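PDB 6Z8H: variant surface glycoprotein MITat 1.13 from Trypanosoma brucei, which probably forms, as a GPI-anchored glycoprotein dimer, part of the dense surface coat that the parasite exchanges for antigenically distinct versions to evade host immunity. Local coordinates for residues 46-51 with 177-182; 138-143 with 214-219. One frame throughout, in Å; residues are numbered along the deposited sequence.

Contact 1: residues 46-51 with 177-182; sequences DLYTSK and IGLEHE
Tyr48 and Glu182 meet tip to tip, the phenol reaching out from helix 34-75 and the carboxylate coming back from the loop. The hydroxyl OH of Tyr48 donates to OE1 of Glu182 over 2.6 Å, a short bond that uses the anti lone pair of the oxygen and lies at the ring's edge. Ring and carboxylate planes stand 71° apart, so the two flat groups do not stack. In Glu182, chi1 (-77°) sets CG anti to the carbonyl carbon, within 3.3 Å of Tyr48 OH, and the bend at chi2 (-74°) turns the carboxylate back toward the phenol. One face of the same ring is covered by Leu179, whose CD2 sits 4.0 Å from the centroid of the Tyr48 ring, offset toward the rim, in a CH-pi contact. Leu47, the preceding helix residue, points toward the loop and crosses Ile177 at about a right angle; its CD1 touches CG2 of Ile177 at 3.6 Å and also packs on the backbone of Gly178. Both polar ends have second partners: OE2 of Glu182 forms a salt bridge with Arg44, while Arg272 of helix 260-273 hydrogen-bonds to Tyr48 OH. The buried carboxylate is thus surrounded by donors and positive charge, which would probably keep it ionised. The loop thus lies on the long helical hairpin, formed by helices 34-75 and 78-129, that is characteristic of A-type VSG N-terminal domains.

Contact 2: residues 138-143 with 214-219; sequences IEFGGT and TAVEAN
One backbone hydrogen bond runs between segments 138-143 and 214-219: Gly142 N donates to Ala218 O over 2.7 Å. It is short but bent, with an N-H...O angle of 137°, and the donor stands above the carbonyl plane. The same oxygen, Ala218 O, also lies 3.2 Å from Phe140 CB. Gly141 and Gly142 both have positive phi, and this bends the chain round the carbonyl.

Apolar contacts flank the bond. The Phe140 ring, with CG anti to its own carbonyl carbon (chi1 -81°), crosses Val216 at about a right angle, CE2 to CG1 at 4.0 Å. Ile138 CG2 covers one face of that ring, over its centre. From the other loop, CB of Ala218 rests against the Gly142 carbonyl carbon.

Polar side chains brace the loop from within. Asn219 ND2 donates to the syn lone pair of Glu217 OE1 at 3.1 Å, and Glu217 OE2 takes a hydrogen bond from Gly204 N.

The chemistry implies a junction that combines one short backbone bond at a glycine turn with Phe140-Val216 packing, continued into the dimer interface by the same two side chains, which pack on Val216 and Phe140 of the second subunit, and by backbone hydrogen bonds of Val216 to that subunit.

The two contacts mark different regions of an elongated molecule. The centre of contact 1, on the helical body, is about 7 Å from the centre of the chain, whereas that of contact 2, among the loops at one end of the five-stranded sheet, is about 59 Å from it. Their centres are about 60 Å apart and their nearest atoms about 45 Å, so they do not touch, although their segments alternate along the sequence. In contact 1 the side chain of Ile177 is about 11 Å from a mannose of a glycan attached to the protein, which is not a binding pocket. Contact 2 is the one that meets the second subunit; no other chain of the assembly touches the segments of contact 1.

Contact 1: residues 46-51 with 177-182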
loop_
_atom_site.group_PDB
_atom_site.type_symbol
_atom_site.label_atom_id
_atom_site.label_comp_id
_atom_site.label_asym_id
_atom_site.label_seq_id
_atom_site.Cartn_x
_atom_site.Cartn_y
_atom_site.Cartn_z
ATOM N N ASP A 46 -1.833 -3.316 -10.621
ATOM C CA ASP A 46 -3.006 -2.469 -10.779
ATOM C C ASP A 46 -4.282 -3.279 -10.997
ATOM O O ASP A 46 -5.366 -2.840 -10.571
ATOM C CB ASP A 46 -2.807 -1.489 -11.935
ATOM C CG ASP A 46 -3.863 -0.390 -11.949
ATOM O OD1 ASP A 46 -3.790 0.523 -11.096
ATOM O OD2 ASP A 46 -4.800 -0.462 -12.783
ATOM N N LEU A 47 -4.190 -4.482 -11.578
ATOM C CA LEU A 47 -5.393 -5.310 -11.711
ATOM C C LEU A 47 -6.012 -5.591 -10.341
ATOM O O LEU A 47 -7.248 -5.591 -10.172
ATOM C CB LEU A 47 -5.062 -6.650 -12.355
ATOM C CG LEU A 47 -4.398 -6.620 -13.727
ATOM C CD1 LEU A 47 -4.077 -8.041 -14.144
ATOM C CD2 LEU A 47 -5.278 -5.928 -14.728
ATOM N N TYR A 48 -5.163 -5.892 -9.360
ATOM C CA TYR A 48 -5.629 -6.242 -8.027
ATOM C C TYR A 48 -5.961 -5.006 -7.215
ATOM O O TYR A 48 -6.964 -4.996 -6.494
ATOM C CB TYR A 48 -4.584 -7.096 -7.303
ATOM C CG TYR A 48 -4.193 -8.356 -8.041
ATOM C CD1 TYR A 48 -3.174 -8.332 -8.983
ATOM C CD2 TYR A 48 -4.808 -9.570 -7.784
ATOM C CE1 TYR A 48 -2.801 -9.463 -9.648
ATOM C CE2 TYR A 48 -4.451 -10.715 -8.471
ATOM C CZ TYR A 48 -3.433 -10.655 -9.406
ATOM O OH TYR A 48 -3.025 -11.785 -10.102
ATOM N N THR A 49 -5.139 -3.962 -7.273
ATOM C CA THR A 49 -5.447 -2.793 -6.447
ATOM C C THR A 49 -6.648 -2.021 -6.977
ATOM O O THR A 49 -7.396 -1.429 -6.186
ATOM C CB THR A 49 -4.235 -1.867 -6.327
ATOM O OG1 THR A 49 -3.836 -1.428 -7.634
ATOM C CG2 THR A 49 -3.075 -2.595 -5.673
ATOM N N SER A 50 -6.895 -2.071 -8.280
ATOM C CA SER A 50 -8.057 -1.397 -8.837
ATOM C C SER A 50 -9.328 -2.092 -8.393
ATOM O O SER A 50 -10.296 -1.430 -8.011
ATOM C CB SER A 50 -7.998 -1.386 -10.365
ATOM O OG SER A 50 -8.899 -0.417 -10.887
ATOM N N LYS A 51 -9.335 -3.432 -8.385
ATOM C CA LYS A 51 -10.511 -4.145 -7.887
ATOM C C LYS A 51 -10.689 -3.943 -6.386
ATOM O O LYS A 51 -11.821 -3.840 -5.898
ATOM C CB LYS A 51 -10.387 -5.630 -8.199
ATOM C CG LYS A 51 -10.475 -5.970 -9.693
ATOM C CD LYS A 51 -11.828 -5.622 -10.338
ATOM C CE LYS A 51 -11.881 -6.027 -11.810
ATOM N NZ LYS A 51 -13.103 -5.548 -12.500
ATOM N N ILE A 177 -2.856 -7.928 -20.453
ATOM C CA ILE A 177 -2.786 -8.003 -19.001
ATOM C C ILE A 177 -4.213 -8.026 -18.468
ATOM O O ILE A 177 -5.005 -7.113 -18.747
ATOM C CB ILE A 177 -1.999 -6.817 -18.425
ATOM C CG1 ILE A 177 -0.558 -6.824 -18.934
ATOM C CG2 ILE A 177 -2.024 -6.862 -16.904
ATOM C CD1 ILE A 177 0.216 -8.077 -18.555
ATOM N N GLY A 178 -4.537 -9.061 -17.697
ATOM C CA GLY A 178 -5.865 -9.188 -17.121
ATOM C C GLY A 178 -5.926 -10.355 -16.163
ATOM O O GLY A 178 -5.130 -11.297 -16.250
ATOM N N LEU A 179 -6.929 -10.312 -15.272
ATOM C CA LEU A 179 -7.009 -11.350 -14.249
ATOM C C LEU A 179 -7.193 -12.725 -14.874
ATOM O O LEU A 179 -6.715 -13.727 -14.325
ATOM C CB LEU A 179 -8.142 -11.051 -13.268
ATOM C CG LEU A 179 -7.874 -9.980 -12.212
ATOM C CD1 LEU A 179 -9.130 -9.775 -11.391
ATOM C CD2 LEU A 179 -6.737 -10.344 -11.300
ATOM N N GLU A 180 -7.857 -12.793 -16.032
ATOM C CA GLU A 180 -8.032 -14.068 -16.712
ATOM C C GLU A 180 -6.714 -14.619 -17.247
ATOM O O GLU A 180 -6.609 -15.829 -17.468
ATOM C CB GLU A 180 -9.047 -13.929 -17.859
ATOM C CG GLU A 180 -8.689 -12.876 -18.911
ATOM C CD GLU A 180 -9.114 -11.459 -18.530
ATOM O OE1 GLU A 180 -9.069 -11.117 -17.326
ATOM O OE2 GLU A 180 -9.494 -10.690 -19.446
ATOM N N HIS A 181 -5.704 -13.773 -17.455
ATOM C CA HIS A 181 -4.427 -14.231 -17.979
ATOM C C HIS A 181 -3.411 -14.520 -16.884
ATOM O O HIS A 181 -2.312 -14.990 -17.185
ATOM C CB HIS A 181 -3.852 -13.189 -18.944
ATOM C CG HIS A 181 -4.779 -12.831 -20.067
ATOM N ND1 HIS A 181 -5.202 -13.746 -21.008
ATOM C CD2 HIS A 181 -5.365 -11.656 -20.398
ATOM C CE1 HIS A 181 -6.006 -13.150 -21.872
ATOM N NE2 HIS A 181 -6.123 -11.882 -21.523
ATOM N N GLU A 182 -3.747 -14.259 -15.622
ATOM C CA GLU A 182 -2.740 -14.295 -14.570
ATOM C C GLU A 182 -2.297 -15.714 -14.232
ATOM O O GLU A 182 -1.157 -15.913 -13.802
ATOM C CB GLU A 182 -3.296 -13.628 -13.305
ATOM C CG GLU A 182 -3.318 -12.098 -13.343
ATOM C CD GLU A 182 -1.931 -11.512 -13.191
ATOM O OE1 GLU A 182 -1.391 -11.525 -12.065
ATOM O OE2 GLU A 182 -1.339 -11.105 -14.223
#

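Contact 2: residues 138-143 with 214-219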
loop_
_atom_site.group_PDB
_atom_site.type_symbol
_atom_site.label_atom_id
_atom_site.label_comp_id
_atom_site.label_asym_id
_atom_site.label_seq_id
_atom_site.Cartn_x
_atom_site.Cartn_y
_atom_site.Cartn_z
ATOM N N ILE A 138 43.116 3.404 -22.547
ATOM C CA ILE A 138 44.467 3.951 -22.594
ATOM C C ILE A 138 44.954 3.957 -24.033
ATOM O O ILE A 138 44.889 2.934 -24.725
ATOM C CB ILE A 138 45.414 3.125 -21.710
ATOM C CG1 ILE A 138 45.003 3.228 -20.247
ATOM C CG2 ILE A 138 46.878 3.563 -21.956
ATOM C CD1 ILE A 138 45.634 2.173 -19.367
ATOM N N GLU A 139 45.439 5.112 -24.483
ATOM C CA GLU A 139 46.168 5.237 -25.741
ATOM C C GLU A 139 47.567 5.716 -25.385
ATOM O O GLU A 139 47.746 6.851 -24.938
ATOM C CB GLU A 139 45.476 6.228 -26.666
ATOM C CG GLU A 139 43.987 5.995 -26.842
ATOM C CD GLU A 139 43.349 7.112 -27.638
ATOM O OE1 GLU A 139 44.071 8.080 -27.964
ATOM O OE2 GLU A 139 42.141 7.016 -27.941
ATOM N N PHE A 140 48.550 4.848 -25.560
ATOM C CA PHE A 140 49.894 5.167 -25.086
ATOM C C PHE A 140 50.567 6.331 -25.811
ATOM O O PHE A 140 51.547 6.867 -25.278
ATOM C CB PHE A 140 50.737 3.906 -25.103
ATOM C CG PHE A 140 50.524 3.026 -23.904
ATOM C CD1 PHE A 140 51.044 3.380 -22.665
ATOM C CD2 PHE A 140 49.789 1.860 -24.007
ATOM C CE1 PHE A 140 50.869 2.576 -21.566
ATOM C CE2 PHE A 140 49.600 1.053 -22.912
ATOM C CZ PHE A 140 50.137 1.410 -21.684
ATOM N N GLY A 141 50.029 6.792 -26.941
ATOM C CA GLY A 141 50.416 8.061 -27.518
ATOM C C GLY A 141 51.377 7.994 -28.698
ATOM O O GLY A 141 51.397 8.929 -29.503
ATOM N N GLY A 142 52.192 6.937 -28.811
ATOM C CA GLY A 142 53.118 6.771 -29.920
ATOM C C GLY A 142 54.558 7.142 -29.632
ATOM O O GLY A 142 55.419 6.923 -30.496
ATOM N N THR A 143 54.850 7.708 -28.469
ATOM C CA THR A 143 56.202 8.113 -28.119
ATOM C C THR A 143 56.853 7.204 -27.094
ATOM O O THR A 143 58.029 6.849 -27.253
ATOM C CB THR A 143 56.190 9.552 -27.592
ATOM O OG1 THR A 143 55.703 10.431 -28.615
ATOM C CG2 THR A 143 57.590 9.985 -27.178
ATOM N N THR A 214 51.888 -9.227 -31.097
ATOM C CA THR A 214 52.812 -8.079 -30.946
ATOM C C THR A 214 52.784 -7.547 -29.507
ATOM O O THR A 214 51.725 -7.116 -29.077
ATOM C CB THR A 214 52.393 -6.979 -31.916
ATOM O OG1 THR A 214 52.517 -7.491 -33.232
ATOM C CG2 THR A 214 53.214 -5.732 -31.753
ATOM N N ALA A 215 53.894 -7.427 -28.791
ATOM C CA ALA A 215 53.845 -6.955 -27.395
ATOM C C ALA A 215 53.338 -5.498 -27.350
ATOM O O ALA A 215 53.568 -4.739 -28.240
ATOM C CB ALA A 215 55.164 -7.116 -26.680
ATOM N N VAL A 216 52.567 -5.154 -26.327
ATOM C CA VAL A 216 52.114 -3.804 -26.026
ATOM C C VAL A 216 53.269 -2.831 -26.193
ATOM O O VAL A 216 54.345 -3.006 -25.605
ATOM C CB VAL A 216 51.527 -3.751 -24.610
ATOM C CG1 VAL A 216 51.282 -2.306 -24.190
ATOM C CG2 VAL A 216 50.230 -4.569 -24.511
ATOM N N GLU A 217 53.047 -1.795 -26.996
ATOM C CA GLU A 217 54.091 -0.830 -27.317
ATOM C C GLU A 217 53.491 0.572 -27.316
ATOM O O GLU A 217 52.405 0.810 -26.781
ATOM C CB GLU A 217 54.774 -1.242 -28.629
ATOM C CG GLU A 217 53.845 -1.412 -29.802
ATOM C CD GLU A 217 53.600 -0.121 -30.552
ATOM O OE1 GLU A 217 54.552 0.658 -30.737
ATOM O OE2 GLU A 217 52.427 0.123 -30.919
ATOM N N ALA A 218 54.210 1.531 -27.894
ATOM C CA ALA A 218 53.895 2.938 -27.694
ATOM C C ALA A 218 52.655 3.391 -28.448
ATOM O O ALA A 218 52.030 4.370 -28.027
ATOM C CB ALA A 218 55.097 3.795 -28.118
ATOM N N ASN A 219 52.270 2.698 -29.519
ATOM C CA ASN A 219 51.053 3.025 -30.246
ATOM C C ASN A 219 49.853 2.233 -29.740
ATOM O O ASN A 219 48.790 2.315 -30.345
ATOM C CB ASN A 219 51.231 2.780 -31.745
ATOM C CG ASN A 219 52.344 3.601 -32.324
ATOM O OD1 ASN A 219 52.155 4.774 -32.657
ATOM N ND2 ASN A 219 53.521 3.002 -32.434
#